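Local structure of transcriptional repressor of the blcABC operon (Agrobacterium tumefaciens, 3MQ0) at residues I35-A48 against L74-G86. The protein represses transcription of the blcABC operon, probably by binding DNA through its winged helix-turn-helix domain, and is regulated via oligomerization. Numbering follows the deposited sequence.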
ATOM      1  N   ILE B  35      -6.457   5.968 -18.684  1.00 15.75           N
ATOM      2  CA  ILE B  35      -5.314   6.863 -18.488  1.00 19.39           C
ATOM      3  C   ILE B  35      -4.625   6.588 -17.159  1.00 16.30           C
ATOM      4  O   ILE B  35      -3.404   6.507 -17.106  1.00 15.51           O
ATOM      5  CB  ILE B  35      -5.751   8.348 -18.544  1.00 18.43           C
ATOM      6  CG1 ILE B  35      -6.131   8.723 -19.976  1.00 21.61           C
ATOM      7  CG2 ILE B  35      -4.642   9.274 -18.050  1.00 17.78           C
ATOM      8  CD1 ILE B  35      -6.941  10.013 -20.046  1.00 25.58           C
ATOM      9  N   LEU B  36      -5.395   6.454 -16.079  1.00 13.16           N
ATOM     10  CA  LEU B  36      -4.770   6.166 -14.793  1.00 12.92           C
ATOM     11  C   LEU B  36      -4.037   4.832 -14.816  1.00 17.25           C
ATOM     12  O   LEU B  36      -2.942   4.711 -14.262  1.00 14.86           O
ATOM     13  CB  LEU B  36      -5.784   6.224 -13.648  1.00 12.51           C
ATOM     14  CG  LEU B  36      -6.254   7.666 -13.405  1.00 16.29           C
ATOM     15  CD1 LEU B  36      -7.561   7.668 -12.639  1.00 20.36           C
ATOM     16  CD2 LEU B  36      -5.209   8.507 -12.670  1.00 20.06           C
ATOM     17  N   ASP B  37      -4.616   3.833 -15.472  1.00 15.28           N
ATOM     18  CA  ASP B  37      -3.931   2.551 -15.568  1.00 18.14           C
ATOM     19  C   ASP B  37      -2.601   2.673 -16.318  1.00 22.04           C
ATOM     20  O   ASP B  37      -1.615   2.044 -15.944  1.00 18.66           O
ATOM     21  CB  ASP B  37      -4.816   1.506 -16.230  1.00 15.78           C
ATOM     22  CG  ASP B  37      -5.956   1.045 -15.333  1.00 19.08           C
ATOM     23  OD1 ASP B  37      -5.956   1.345 -14.111  1.00 20.70           O
ATOM     24  OD2 ASP B  37      -6.853   0.359 -15.859  1.00 20.03           O
ATOM     25  N   LEU B  38      -2.584   3.469 -17.382  1.00 18.45           N
ATOM     26  CA  LEU B  38      -1.378   3.642 -18.189  1.00 22.28           C
ATOM     27  C   LEU B  38      -0.288   4.357 -17.409  1.00 19.05           C
ATOM     28  O   LEU B  38       0.867   3.951 -17.433  1.00 18.60           O
ATOM     29  CB  LEU B  38      -1.685   4.418 -19.458  1.00 20.11           C
ATOM     30  CG  LEU B  38      -2.356   3.606 -20.557  1.00 29.42           C
ATOM     31  CD1 LEU B  38      -3.083   4.530 -21.510  1.00 27.53           C
ATOM     32  CD2 LEU B  38      -1.321   2.758 -21.294  1.00 30.68           C
ATOM     33  N   VAL B  39      -0.665   5.415 -16.702  1.00 15.81           N
ATOM     34  CA  VAL B  39       0.290   6.157 -15.891  1.00 18.91           C
ATOM     35  C   VAL B  39       0.822   5.283 -14.756  1.00 22.68           C
ATOM     36  O   VAL B  39       2.015   5.284 -14.461  1.00 23.43           O
ATOM     37  CB  VAL B  39      -0.345   7.442 -15.337  1.00 21.44           C
ATOM     38  CG1 VAL B  39       0.581   8.117 -14.342  1.00 20.34           C
ATOM     39  CG2 VAL B  39      -0.689   8.383 -16.489  1.00 16.20           C
ATOM     40  N   ALA B  40      -0.061   4.519 -14.130  1.00 20.06           N
ATOM     41  CA  ALA B  40       0.352   3.721 -12.996  1.00 20.95           C
ATOM     42  C   ALA B  40       1.334   2.644 -13.429  1.00 24.62           C
ATOM     43  O   ALA B  40       2.246   2.296 -12.681  1.00 29.35           O
ATOM     44  CB  ALA B  40      -0.870   3.108 -12.305  1.00 18.63           C
ATOM     45  N   GLY B  41       1.151   2.132 -14.644  1.00 21.94           N
ATOM     46  CA  GLY B  41       1.943   1.025 -15.146  1.00 26.36           C
ATOM     47  C   GLY B  41       3.215   1.402 -15.889  1.00 33.89           C
ATOM     48  O   GLY B  41       3.986   0.526 -16.270  1.00 34.15           O
ATOM     49  N   SER B  42       3.441   2.697 -16.095  1.00 25.90           N
ATOM     50  CA  SER B  42       4.650   3.151 -16.782  1.00 27.07           C
ATOM     51  C   SER B  42       5.737   3.570 -15.795  1.00 24.22           C
ATOM     52  O   SER B  42       5.525   4.452 -14.961  1.00 27.88           O
ATOM     53  CB  SER B  42       4.320   4.316 -17.720  1.00 27.43           C
ATOM     54  OG  SER B  42       5.490   4.749 -18.397  1.00 27.70           O
ATOM     55  N   PRO B  43       6.922   2.944 -15.893  1.00 38.67           N
ATOM     56  CA  PRO B  43       8.051   3.316 -15.029  1.00 40.15           C
ATOM     57  C   PRO B  43       8.588   4.688 -15.411  1.00 38.60           C
ATOM     58  O   PRO B  43       9.257   5.346 -14.613  1.00 43.85           O
ATOM     59  CB  PRO B  43       9.109   2.250 -15.336  1.00 40.69           C
ATOM     60  CG  PRO B  43       8.437   1.228 -16.205  1.00 46.90           C
ATOM     61  CD  PRO B  43       7.297   1.921 -16.879  1.00 42.19           C
ATOM     62  N   ARG B  44       8.295   5.104 -16.639  1.00 30.97           N
ATOM     63  CA  ARG B  44       8.724   6.398 -17.153  1.00 33.08           C
ATOM     64  C   ARG B  44       7.538   7.359 -17.132  1.00 37.29           C
ATOM     65  O   ARG B  44       6.425   6.983 -17.505  1.00 30.62           O
ATOM     66  CB  ARG B  44       9.219   6.213 -18.587  1.00 39.57           C
ATOM     67  CG  ARG B  44      10.065   7.323 -19.149  1.00 47.31           C
ATOM     68  CD  ARG B  44      10.650   6.881 -20.492  1.00 46.81           C
ATOM     69  NE  ARG B  44       9.635   6.283 -21.358  1.00 44.54           N
ATOM     70  CZ  ARG B  44       8.843   6.981 -22.164  1.00 42.53           C
ATOM     71  NH1 ARG B  44       8.957   8.298 -22.218  1.00 43.35           N
ATOM     72  NH2 ARG B  44       7.937   6.370 -22.915  1.00 41.09           N
ATOM     73  N   ASP B  45       7.757   8.592 -16.687  1.00 33.40           N
ATOM     74  CA  ASP B  45       6.660   9.560 -16.634  1.00 28.56           C
ATOM     75  C   ASP B  45       6.368  10.086 -18.030  1.00 27.92           C
ATOM     76  O   ASP B  45       7.278  10.531 -18.739  1.00 28.60           O
ATOM     77  CB  ASP B  45       6.984  10.696 -15.665  1.00 30.62           C
ATOM     78  CG  ASP B  45       7.531  10.180 -14.346  1.00 41.62           C
ATOM     79  OD1 ASP B  45       6.749   9.580 -13.575  1.00 37.02           O
ATOM     80  OD2 ASP B  45       8.745  10.352 -14.088  1.00 48.02           O
ATOM     81  N   LEU B  46       5.100  10.033 -18.422  1.00 24.06           N
ATOM     82  CA  LEU B  46       4.691  10.331 -19.798  1.00 24.71           C
ATOM     83  C   LEU B  46       4.131  11.738 -19.961  1.00 20.01           C
ATOM     84  O   LEU B  46       3.543  12.294 -19.039  1.00 22.16           O
ATOM     85  CB  LEU B  46       3.630   9.316 -20.245  1.00 24.16           C
ATOM     86  CG  LEU B  46       4.030   7.853 -20.040  1.00 29.40           C
ATOM     87  CD1 LEU B  46       2.831   6.933 -20.242  1.00 27.38           C
ATOM     88  CD2 LEU B  46       5.184   7.488 -20.959  1.00 35.34           C
ATOM     89  N   THR B  47       4.300  12.296 -21.156  1.00 22.52           N
ATOM     90  CA  THR B  47       3.755  13.602 -21.492  1.00 21.86           C
ATOM     91  C   THR B  47       2.298  13.459 -21.903  1.00 21.40           C
ATOM     92  O   THR B  47       1.812  12.354 -22.142  1.00 19.55           O
ATOM     93  CB  THR B  47       4.510  14.222 -22.693  1.00 25.03           C
ATOM     94  OG1 THR B  47       4.395  13.346 -23.830  1.00 22.96           O
ATOM     95  CG2 THR B  47       5.973  14.414 -22.357  1.00 32.03           C
ATOM     96  N   ALA B  48       1.602  14.583 -22.006  1.00 20.58           N
ATOM     97  CA  ALA B  48       0.221  14.540 -22.463  1.00 22.59           C
ATOM     98  C   ALA B  48       0.213  14.015 -23.892  1.00 21.10           C
ATOM     99  O   ALA B  48      -0.675  13.254 -24.274  1.00 21.93           O
ATOM    100  CB  ALA B  48      -0.424  15.914 -22.385  1.00 21.14           C
ATOM    101  N   LEU B  74      -6.698  13.726  -9.855  1.00 17.77           N
ATOM    102  CA  LEU B  74      -6.417  12.341 -10.215  1.00 14.15           C
ATOM    103  C   LEU B  74      -4.977  12.217 -10.726  1.00 18.64           C
ATOM    104  O   LEU B  74      -4.297  11.228 -10.448  1.00 18.34           O
ATOM    105  CB  LEU B  74      -7.398  11.859 -11.285  1.00 12.16           C
ATOM    106  CG  LEU B  74      -8.863  11.859 -10.832  1.00 15.57           C
ATOM    107  CD1 LEU B  74      -9.734  11.640 -12.032  1.00 16.70           C
ATOM    108  CD2 LEU B  74      -9.091  10.776  -9.770  1.00 20.71           C
ATOM    109  N   LEU B  75      -4.542  13.211 -11.505  1.00 15.20           N
ATOM    110  CA  LEU B  75      -3.165  13.302 -11.980  1.00 13.93           C
ATOM    111  C   LEU B  75      -2.524  14.568 -11.423  1.00 14.52           C
ATOM    112  O   LEU B  75      -3.209  15.540 -11.102  1.00 17.99           O
ATOM    113  CB  LEU B  75      -3.106  13.392 -13.512  1.00 14.83           C
ATOM    114  CG  LEU B  75      -3.728  12.252 -14.320  1.00 14.33           C
ATOM    115  CD1 LEU B  75      -3.830  12.596 -15.810  1.00 15.04           C
ATOM    116  CD2 LEU B  75      -2.985  10.939 -14.110  1.00 16.96           C
ATOM    117  N   ALA B  76      -1.206  14.531 -11.330  1.00 14.41           N
ATOM    118  CA  ALA B  76      -0.390  15.682 -10.993  1.00 16.36           C
ATOM    119  C   ALA B  76       0.493  15.977 -12.198  1.00 21.86           C
ATOM    120  O   ALA B  76       1.039  15.060 -12.819  1.00 21.43           O
ATOM    121  CB  ALA B  76       0.473  15.373  -9.783  1.00 18.72           C
ATOM    122  N   ARG B  77       0.644  17.254 -12.525  1.00 18.96           N
ATOM    123  CA  ARG B  77       1.472  17.636 -13.657  1.00 20.33           C
ATOM    124  C   ARG B  77       2.817  18.192 -13.190  1.00 24.48           C
ATOM    125  O   ARG B  77       2.846  19.159 -12.444  1.00 24.83           O
ATOM    126  CB  ARG B  77       0.745  18.696 -14.480  1.00 25.19           C
ATOM    127  CG  ARG B  77       1.480  19.108 -15.743  1.00 27.46           C
ATOM    128  CD  ARG B  77       0.683  20.142 -16.510  1.00 26.41           C
ATOM    129  NE  ARG B  77       1.338  20.519 -17.761  1.00 35.09           N
ATOM    130  CZ  ARG B  77       2.322  21.404 -17.846  1.00 41.17           C
ATOM    131  NH1 ARG B  77       2.773  21.993 -16.745  1.00 43.76           N
ATOM    132  NH2 ARG B  77       2.862  21.694 -19.026  1.00 42.65           N
ATOM    133  N   SER B  78       3.922  17.598 -13.637  1.00 19.35           N
ATOM    134  CA  SER B  78       5.256  18.102 -13.288  1.00 24.46           C
ATOM    135  C   SER B  78       5.643  19.324 -14.120  1.00 26.16           C
ATOM    136  O   SER B  78       4.978  19.661 -15.100  1.00 27.26           O
ATOM    137  CB  SER B  78       6.311  16.998 -13.442  1.00 32.41           C
ATOM    138  OG  SER B  78       6.083  15.938 -12.525  1.00 35.76           O
ATOM    139  N   ALA B  79       6.728  19.990 -13.736  1.00 28.81           N
ATOM    140  CA  ALA B  79       7.144  21.206 -14.435  1.00 31.09           C
ATOM    141  C   ALA B  79       7.352  20.958 -15.925  1.00 33.10           C
ATOM    142  O   ALA B  79       7.060  21.821 -16.753  1.00 35.47           O
ATOM    143  CB  ALA B  79       8.422  21.777 -13.810  1.00 29.17           C
ATOM    144  N   ASP B  80       7.870  19.781 -16.258  1.00 32.81           N
ATOM    145  CA  ASP B  80       8.213  19.465 -17.643  1.00 29.75           C
ATOM    146  C   ASP B  80       7.013  18.910 -18.409  1.00 31.14           C
ATOM    147  O   ASP B  80       7.149  18.440 -19.534  1.00 35.29           O
ATOM    148  CB  ASP B  80       9.391  18.488 -17.690  1.00 35.79           C
ATOM    149  CG  ASP B  80       9.078  17.150 -17.036  1.00 50.75           C
ATOM    150  OD1 ASP B  80       7.964  16.980 -16.485  1.00 49.37           O
ATOM    151  OD2 ASP B  80       9.960  16.263 -17.061  1.00 57.47           O
ATOM    152  N   GLY B  81       5.843  18.963 -17.784  1.00 24.14           N
ATOM    153  CA  GLY B  81       4.608  18.551 -18.430  1.00 28.84           C
ATOM    154  C   GLY B  81       4.299  17.065 -18.371  1.00 27.35           C
ATOM    155  O   GLY B  81       3.310  16.600 -18.956  1.00 27.72           O
ATOM    156  N   THR B  82       5.124  16.301 -17.666  1.00 22.27           N
ATOM    157  CA  THR B  82       4.816  14.890 -17.499  1.00 22.33           C
ATOM    158  C   THR B  82       3.733  14.721 -16.449  1.00 19.76           C
ATOM    159  O   THR B  82       3.557  15.550 -15.569  1.00 20.96           O
ATOM    160  CB  THR B  82       6.059  14.042 -17.152  1.00 30.47           C
ATOM    161  OG1 THR B  82       6.721  14.592 -16.010  1.00 36.71           O
ATOM    162  CG2 THR B  82       7.020  14.012 -18.329  1.00 26.35           C
ATOM    163  N   LEU B  83       2.980  13.646 -16.562  1.00 20.13           N
ATOM    164  CA  LEU B  83       1.845  13.452 -15.693  1.00 23.85           C
ATOM    165  C   LEU B  83       2.128  12.250 -14.811  1.00 23.25           C
ATOM    166  O   LEU B  83       2.756  11.285 -15.241  1.00 29.36           O
ATOM    167  CB  LEU B  83       0.587  13.256 -16.532  1.00 21.95           C
ATOM    168  CG  LEU B  83       0.182  14.504 -17.314  1.00 27.74           C
ATOM    169  CD1 LEU B  83      -0.812  14.174 -18.403  1.00 30.11           C
ATOM    170  CD2 LEU B  83      -0.386  15.555 -16.366  1.00 25.40           C
ATOM    171  N   ARG B  84       1.701  12.325 -13.561  1.00 16.34           N
ATOM    172  CA  ARG B  84       1.884  11.207 -12.652  1.00 20.36           C
ATOM    173  C   ARG B  84       0.609  11.035 -11.856  1.00 16.86           C
ATOM    174  O   ARG B  84      -0.229  11.928 -11.827  1.00 17.61           O
ATOM    175  CB  ARG B  84       3.084  11.465 -11.731  1.00 25.42           C
ATOM    176  CG  ARG B  84       4.351  11.675 -12.542  1.00 36.42           C
ATOM    177  CD  ARG B  84       5.523  12.322 -11.812  1.00 54.62           C
ATOM    178  NE  ARG B  84       6.483  12.830 -12.801  1.00 60.98           N
ATOM    179  CZ  ARG B  84       7.726  13.223 -12.532  1.00 66.01           C
ATOM    180  NH1 ARG B  84       8.196  13.164 -11.292  1.00 67.68           N
ATOM    181  NH2 ARG B  84       8.504  13.671 -13.512  1.00 62.77           N
ATOM    182  N   ILE B  85       0.451   9.878 -11.225  1.00 15.66           N
ATOM    183  CA  ILE B  85      -0.699   9.678 -10.358  1.00 12.83           C
ATOM    184  C   ILE B  85      -0.699  10.711  -9.231  1.00 12.59           C
ATOM    185  O   ILE B  85       0.336  10.945  -8.598  1.00 18.94           O
ATOM    186  CB  ILE B  85      -0.683   8.272  -9.733  1.00 18.77           C
ATOM    187  CG1 ILE B  85      -0.669   7.196 -10.829  1.00 19.65           C
ATOM    188  CG2 ILE B  85      -1.877   8.092  -8.795  1.00 15.67           C
ATOM    189  CD1 ILE B  85      -1.929   7.158 -11.675  1.00 21.33           C
ATOM    190  N   GLY B  86      -1.864  11.295  -8.960  1.00 16.33           N
ATOM    191  CA  GLY B  86      -2.028  12.222  -7.853  1.00 19.62           C
ATOM    192  C   GLY B  86      -2.104  11.464  -6.540  1.00 17.07           C
ATOM    193  O   GLY B  86      -2.553  10.325  -6.514  1.00 19.87           O
TER
HETATM  194  O   HOH W   1       3.154   9.062 -16.722  1.00 23.84           O
HETATM  195  O   HOH W   2       2.464  17.334 -21.524  1.00 37.15           O
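L36 drives CD2 into the closely packed apolar part of this contact, where that one methyl meets L75 CD2 at 3.6 Å and I85 CD1 at 3.7 Å. V39, one helical turn on, lays CG1 against the backbone of strand 82-85, 3.6 Å from I85 N. With CG1 anti to the backbone N (chi1 172°), its other methyl, CG2, is turned to L75 CD2. Helix 35-41 crosses strand 82-85 almost at a right angle, the axes 7.7 Å apart, through a layer of aliphatic side chains.

Beyond the helix the contact becomes polar and wetter. The D45 carboxylate stacks over one face of the R84 guanidinium, the planes 17° apart. OD1 lies 3.4 Å from R84 NE but well out of plane, so this salt bridge rests on charge alone. S78 OG merely sits over the opposite face. R84 NH2 donates to T82 OG1, which in turn donates to D80 OD1, and this helps to fix the rotation of the guanidinium. L83 N donates a hydrogen bond to L46 O (2.9 Å). The pairing is otherwise bridged by water, one molecule linking L46 N to L83 O and another A48 N to G81 O.

Strands 75-77 and 82-85 form the wing of a winged helix-turn-helix, with 46-47 as the short third strand. Helices 48-52 and 59-71 complete the core, while W92 and F96 of the second subunit pack on L36 and I85.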